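PDB 1X0U: hypothetical methylmalonyl-CoA decarboxylase alpha subunit from Sulfolobus tokodaii, which is a hypothetical protein with a carboxyl transferase domain of the ClpP/crotonase clan, assembled as a hexamer. Local coordinates for residues V406-G411 and T432-V437; I329-P334 and I364-T369. All coordinates share one frame; numbering follows the deposited sequence.

Contact 1: V406-G411 and T432-V437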
loop_
_atom_site.group_PDB
_atom_site.type_symbol
_atom_site.label_atom_id
_atom_site.label_comp_id
_atom_site.label_asym_id
_atom_site.label_seq_id
_atom_site.Cartn_x
_atom_site.Cartn_y
_atom_site.Cartn_z
ATOM N N VAL A 406 11.487 32.506 24.346
ATOM C CA VAL A 406 11.658 33.931 24.582
ATOM C C VAL A 406 12.198 34.200 25.986
ATOM O O VAL A 406 13.175 34.931 26.156
ATOM C CB VAL A 406 10.312 34.656 24.366
ATOM C CG1 VAL A 406 10.356 36.077 24.899
ATOM C CG2 VAL A 406 9.996 34.674 22.883
ATOM N N ARG A 407 11.577 33.595 26.988
ATOM C CA ARG A 407 12.018 33.793 28.358
ATOM C C ARG A 407 11.936 32.505 29.169
ATOM O O ARG A 407 12.646 31.544 28.884
ATOM C CB ARG A 407 11.196 34.902 29.033
ATOM C CG ARG A 407 11.834 35.451 30.319
ATOM C CD ARG A 407 11.112 36.707 30.825
ATOM N NE ARG A 407 9.711 36.461 31.155
ATOM C CZ ARG A 407 8.929 37.340 31.773
ATOM N NH1 ARG A 407 7.662 37.041 32.039
ATOM N NH2 ARG A 407 9.415 38.522 32.124
ATOM N N LYS A 408 11.065 32.476 30.170
ATOM C CA LYS A 408 10.941 31.295 31.012
ATOM C C LYS A 408 10.458 30.062 30.265
ATOM O O LYS A 408 9.712 30.158 29.295
ATOM C CB LYS A 408 9.991 31.581 32.174
ATOM C CG LYS A 408 10.469 32.694 33.111
ATOM C CD LYS A 408 9.655 32.725 34.391
ATOM C CE LYS A 408 8.160 32.873 34.116
ATOM N NZ LYS A 408 7.917 34.035 33.217
ATOM N N SER A 409 10.900 28.902 30.735
ATOM C CA SER A 409 10.511 27.617 30.168
ATOM C C SER A 409 10.835 26.619 31.270
ATOM O O SER A 409 11.923 26.040 31.297
ATOM C CB SER A 409 11.324 27.322 28.913
ATOM O OG SER A 409 10.672 26.350 28.121
ATOM N N TYR A 410 9.880 26.434 32.177
ATOM C CA TYR A 410 10.065 25.567 33.335
ATOM C C TYR A 410 9.259 24.270 33.349
ATOM O O TYR A 410 8.156 24.199 32.810
ATOM C CB TYR A 410 9.707 26.319 34.636
ATOM C CG TYR A 410 10.382 27.658 34.905
ATOM C CD1 TYR A 410 11.563 28.040 34.249
ATOM C CD2 TYR A 410 9.873 28.513 35.883
ATOM C CE1 TYR A 410 12.213 29.245 34.574
ATOM C CE2 TYR A 410 10.516 29.705 36.207
ATOM C CZ TYR A 410 11.682 30.065 35.551
ATOM O OH TYR A 410 12.294 31.250 35.886
ATOM N N GLY A 411 9.831 23.273 34.025
ATOM C CA GLY A 411 9.214 21.971 34.215
ATOM C C GLY A 411 8.439 21.326 33.093
ATOM O O GLY A 411 8.881 21.314 31.955
ATOM N N THR A 432 17.560 36.020 26.719
ATOM C CA THR A 432 16.733 36.164 27.915
ATOM C C THR A 432 16.041 34.878 28.375
ATOM O O THR A 432 15.369 34.855 29.413
ATOM C CB THR A 432 15.649 37.232 27.694
ATOM O OG1 THR A 432 14.966 36.973 26.457
ATOM C CG2 THR A 432 16.275 38.626 27.642
ATOM N N ALA A 433 16.211 33.806 27.617
ATOM C CA ALA A 433 15.574 32.544 27.959
ATOM C C ALA A 433 16.214 31.862 29.158
ATOM O O ALA A 433 17.436 31.838 29.290
ATOM C CB ALA A 433 15.611 31.612 26.760
ATOM N N GLU A 434 15.381 31.336 30.048
ATOM C CA GLU A 434 15.870 30.592 31.199
ATOM C C GLU A 434 15.137 29.261 31.220
ATOM O O GLU A 434 13.914 29.205 31.385
ATOM C CB GLU A 434 15.658 31.338 32.524
ATOM C CG GLU A 434 14.674 32.475 32.523
ATOM C CD GLU A 434 14.742 33.273 33.823
ATOM O OE1 GLU A 434 14.498 32.688 34.905
ATOM O OE2 GLU A 434 15.052 34.485 33.763
ATOM N N ILE A 435 15.900 28.194 31.028
ATOM C CA ILE A 435 15.359 26.843 30.998
ATOM C C ILE A 435 15.703 26.194 32.333
ATOM O O ILE A 435 16.868 26.115 32.712
ATOM C CB ILE A 435 15.984 26.060 29.823
ATOM C CG1 ILE A 435 15.712 26.816 28.522
ATOM C CG2 ILE A 435 15.414 24.646 29.752
ATOM C CD1 ILE A 435 16.523 26.347 27.339
ATOM N N ALA A 436 14.684 25.752 33.062
ATOM C CA ALA A 436 14.929 25.146 34.354
ATOM C C ALA A 436 14.034 23.959 34.620
ATOM O O ALA A 436 12.867 23.952 34.233
ATOM C CB ALA A 436 14.759 26.183 35.457
ATOM N N VAL A 437 14.604 22.964 35.294
ATOM C CA VAL A 437 13.909 21.735 35.647
ATOM C C VAL A 437 12.660 22.110 36.430
ATOM O O VAL A 437 11.664 21.391 36.408
ATOM C CB VAL A 437 14.831 20.806 36.488
ATOM C CG1 VAL A 437 15.101 21.419 37.860
ATOM C CG2 VAL A 437 14.216 19.458 36.626
#

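Contact 2: I329-P334 and I364-T369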
loop_
_atom_site.group_PDB
_atom_site.type_symbol
_atom_site.label_atom_id
_atom_site.label_comp_id
_atom_site.label_asym_id
_atom_site.label_seq_id
_atom_site.Cartn_x
_atom_site.Cartn_y
_atom_site.Cartn_z
ATOM N N ILE A 329 0.656 29.456 15.367
ATOM C CA ILE A 329 1.517 29.871 16.449
ATOM C C ILE A 329 0.915 29.554 17.794
ATOM O O ILE A 329 -0.284 29.718 17.998
ATOM C CB ILE A 329 1.822 31.379 16.339
ATOM C CG1 ILE A 329 2.768 31.599 15.160
ATOM C CG2 ILE A 329 2.437 31.904 17.638
ATOM C CD1 ILE A 329 3.041 33.025 14.847
ATOM N N VAL A 330 1.757 29.056 18.694
ATOM C CA VAL A 330 1.346 28.734 20.049
ATOM C C VAL A 330 2.328 29.524 20.901
ATOM O O VAL A 330 3.546 29.308 20.824
ATOM C CB VAL A 330 1.488 27.232 20.344
ATOM C CG1 VAL A 330 0.997 26.922 21.753
ATOM C CG2 VAL A 330 0.699 26.441 19.330
ATOM N N ALA A 331 1.809 30.446 21.705
ATOM C CA ALA A 331 2.683 31.283 22.518
ATOM C C ALA A 331 2.086 31.599 23.878
ATOM O O ALA A 331 0.947 32.043 23.963
ATOM C CB ALA A 331 2.984 32.572 21.757
ATOM N N ASN A 332 2.856 31.371 24.937
ATOM C CA ASN A 332 2.392 31.640 26.292
ATOM C C ASN A 332 2.177 33.136 26.483
ATOM O O ASN A 332 2.936 33.955 25.963
ATOM C CB ASN A 332 3.399 31.119 27.306
ATOM C CG ASN A 332 3.723 29.653 27.092
ATOM O OD1 ASN A 332 2.859 28.781 27.240
ATOM N ND2 ASN A 332 4.963 29.374 26.722
ATOM N N ASN A 333 1.124 33.486 27.212
ATOM C CA ASN A 333 0.788 34.887 27.444
ATOM C C ASN A 333 1.096 35.251 28.884
ATOM O O ASN A 333 0.426 34.788 29.804
ATOM C CB ASN A 333 -0.699 35.125 27.146
ATOM C CG ASN A 333 -1.093 36.594 27.242
ATOM O OD1 ASN A 333 -2.268 36.947 27.093
ATOM N ND2 ASN A 333 -0.120 37.451 27.487
ATOM N N PRO A 334 2.127 36.081 29.096
ATOM C CA PRO A 334 2.557 36.528 30.427
ATOM C C PRO A 334 1.477 37.336 31.148
ATOM O O PRO A 334 1.372 37.308 32.373
ATOM C CB PRO A 334 3.788 37.387 30.126
ATOM C CG PRO A 334 4.283 36.876 28.806
ATOM C CD PRO A 334 2.998 36.639 28.049
ATOM N N ILE A 364 4.764 27.082 15.130
ATOM C CA ILE A 364 5.809 27.825 15.813
ATOM C C ILE A 364 5.456 28.033 17.277
ATOM O O ILE A 364 4.381 28.549 17.596
ATOM C CB ILE A 364 6.028 29.217 15.185
ATOM C CG1 ILE A 364 6.506 29.072 13.740
ATOM C CG2 ILE A 364 7.058 29.993 15.996
ATOM C CD1 ILE A 364 7.803 28.292 13.614
ATOM N N SER A 365 6.362 27.632 18.166
ATOM C CA SER A 365 6.161 27.838 19.595
ATOM C C SER A 365 7.046 28.997 20.078
ATOM O O SER A 365 8.225 29.084 19.731
ATOM C CB SER A 365 6.522 26.583 20.396
ATOM O OG SER A 365 5.684 25.495 20.067
ATOM N N LEU A 366 6.456 29.886 20.868
ATOM C CA LEU A 366 7.160 31.021 21.452
ATOM C C LEU A 366 6.918 30.770 22.925
ATOM O O LEU A 366 5.781 30.821 23.395
ATOM C CB LEU A 366 6.533 32.341 20.984
ATOM C CG LEU A 366 6.589 32.498 19.459
ATOM C CD1 LEU A 366 5.686 33.625 18.992
ATOM C CD2 LEU A 366 8.013 32.735 19.037
ATOM N N VAL A 367 7.992 30.496 23.655
ATOM C CA VAL A 367 7.878 30.129 25.057
ATOM C C VAL A 367 8.244 31.115 26.151
ATOM O O VAL A 367 9.245 31.830 26.066
ATOM C CB VAL A 367 8.689 28.831 25.318
ATOM C CG1 VAL A 367 8.450 28.331 26.748
ATOM C CG2 VAL A 367 8.307 27.770 24.288
ATOM N N ASP A 368 7.419 31.102 27.197
ATOM C CA ASP A 368 7.608 31.911 28.394
ATOM C C ASP A 368 6.545 31.474 29.381
ATOM O O ASP A 368 5.563 32.161 29.612
ATOM C CB ASP A 368 7.480 33.413 28.105
ATOM C CG ASP A 368 7.881 34.264 29.301
ATOM O OD1 ASP A 368 8.440 33.700 30.272
ATOM O OD2 ASP A 368 7.643 35.495 29.269
ATOM N N THR A 369 6.750 30.296 29.948
ATOM C CA THR A 369 5.809 29.732 30.896
ATOM C C THR A 369 6.564 29.147 32.085
ATOM O O THR A 369 7.542 28.415 31.914
ATOM C CB THR A 369 4.939 28.644 30.212
ATOM O OG1 THR A 369 4.093 28.021 31.186
ATOM C CG2 THR A 369 5.818 27.589 29.534
#

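Contact 1: V406-G411 and T432-V437
Tyr410 and Glu434 meet at their polar ends on one face of a short two-stranded parallel sheet, the side chains crossing at a slant, and the phenol OH of Tyr410 donates to Glu434 OE1 over 2.8 Å. Tyr410 CG lies anti to its own carbonyl carbon (chi1 -53°), an orientation that carries the ring across to the partner strand. OE1 lies in the plane of the ring at its edge, yet the hydroxyl reaches it from above the carboxylate plane; the two planes are turned 46° apart. Lys408 CB covers one ring face near the rim, and Ala436 CB approaches Tyr410 CD1 obliquely at 3.9 Å. The other carboxylate oxygen, Glu434 OE2, is satisfied by a salt bridge to Arg470, so both oxygens of this buried acid are engaged.

Backbone bonds link the two segments. Arg407 O accepts from Glu434 N (3.0 Å), Ser409 O from Ala436 N, and Ala436 O from Gly411 N (3.1 Å); the bond from Ser409 N to Glu434 O is weak, bent to 125° at the hydrogen. Ahead of the paired strands, a side chain takes over: Thr432 OG1 donates to Val406 O at 2.7 Å, almost in line with the carbonyl. The cationic groups turn elsewhere, Arg407 to Asp368 and Lys287 O, Lys408 NZ to Asp368 and Ala285 O.

The chain turns a corner at Arg407, and strand 408-410 thereby leaves the sheet that contains strand 401-406. Ile435, which also packs on Ala144 of a second subunit, shares with Ser409 the face opposite Tyr410, and there both touch His414 of helix 411-416, whereas Tyr410 lies against helix 463-473.

Contact 2: I329-P334 and I364-T369
A beta-alpha-beta unit, strand 325-332, helix 343-358 and strand 363-369, brings Ile329 and Ala331 beside Ile364 and Leu366 as parallel neighbours in a mixed sheet. The axes of strands 329-332 and 364-369 approach to 4.7 Å and run only 2° from parallel. Val330 is gripped on both its backbone polar atoms: its N donates to Ile364 O at 2.9 Å with an N-H...O angle of 169°, and its O accepts from Leu366 N at 3.0 Å. A weak bond from Asn332 N to Leu366 O, 3.4 Å long, continues the ladder.

On the face bearing the isoleucines and Leu366, the contact is wholly apolar. Ile329 and Ile364 lie side by side and point the same way, CG1 of Ile329 against CB of Ile364. Leu366 has CG anti to its carbonyl carbon (chi1 -60°); its CD1 rests 3.9 Å from Ile329 CG2, while its CB meets Ala331 CB at 3.6 Å. Met291 and Ile295 of helix 291-298 cover Leu366 on this side. The crossover helix of the unit, 343-358, packs on the other face, where Phe352 and Ile353 touch Val330, as expected for helices layered on the sheet of the crotonase superfamily.

Toward the C-terminal ends, Asn332 inclines to the partner strand, its CB 3.3 Å from Asp368 O and its side chain crossing that of Thr369. Pro334 then presents CG to Asp368 OD2 at 3.7 Å, the two side chains nearly at right angles. This buried carboxylate, held also by the basic pair of contact 1, is hydrogen-bonded at OD2 to the Tyr289 hydroxyl.

Both contacts are buried parallel strand pairs, but contact 2 lies about 16 Å from the centre of the chain and contact 1 about 27 Å, measured between centres. Contact 2 joins neighbouring strands of the large mixed sheet; contact 1 is a short strand pair where the chain turns out of that sheet, and it alone has other subunits within reach. Beyond a shared backbone ladder, contact 2 packs aliphatic side chains, whereas contact 1 adds a tyrosine-glutamate bond. They adjoin at 364-369: Val406 N probably donates to Val367 O at 2.9 Å, Ser409 OG packs on Val367 CG1, and Thr369 bonds to the backbone of Lys408 and Tyr410.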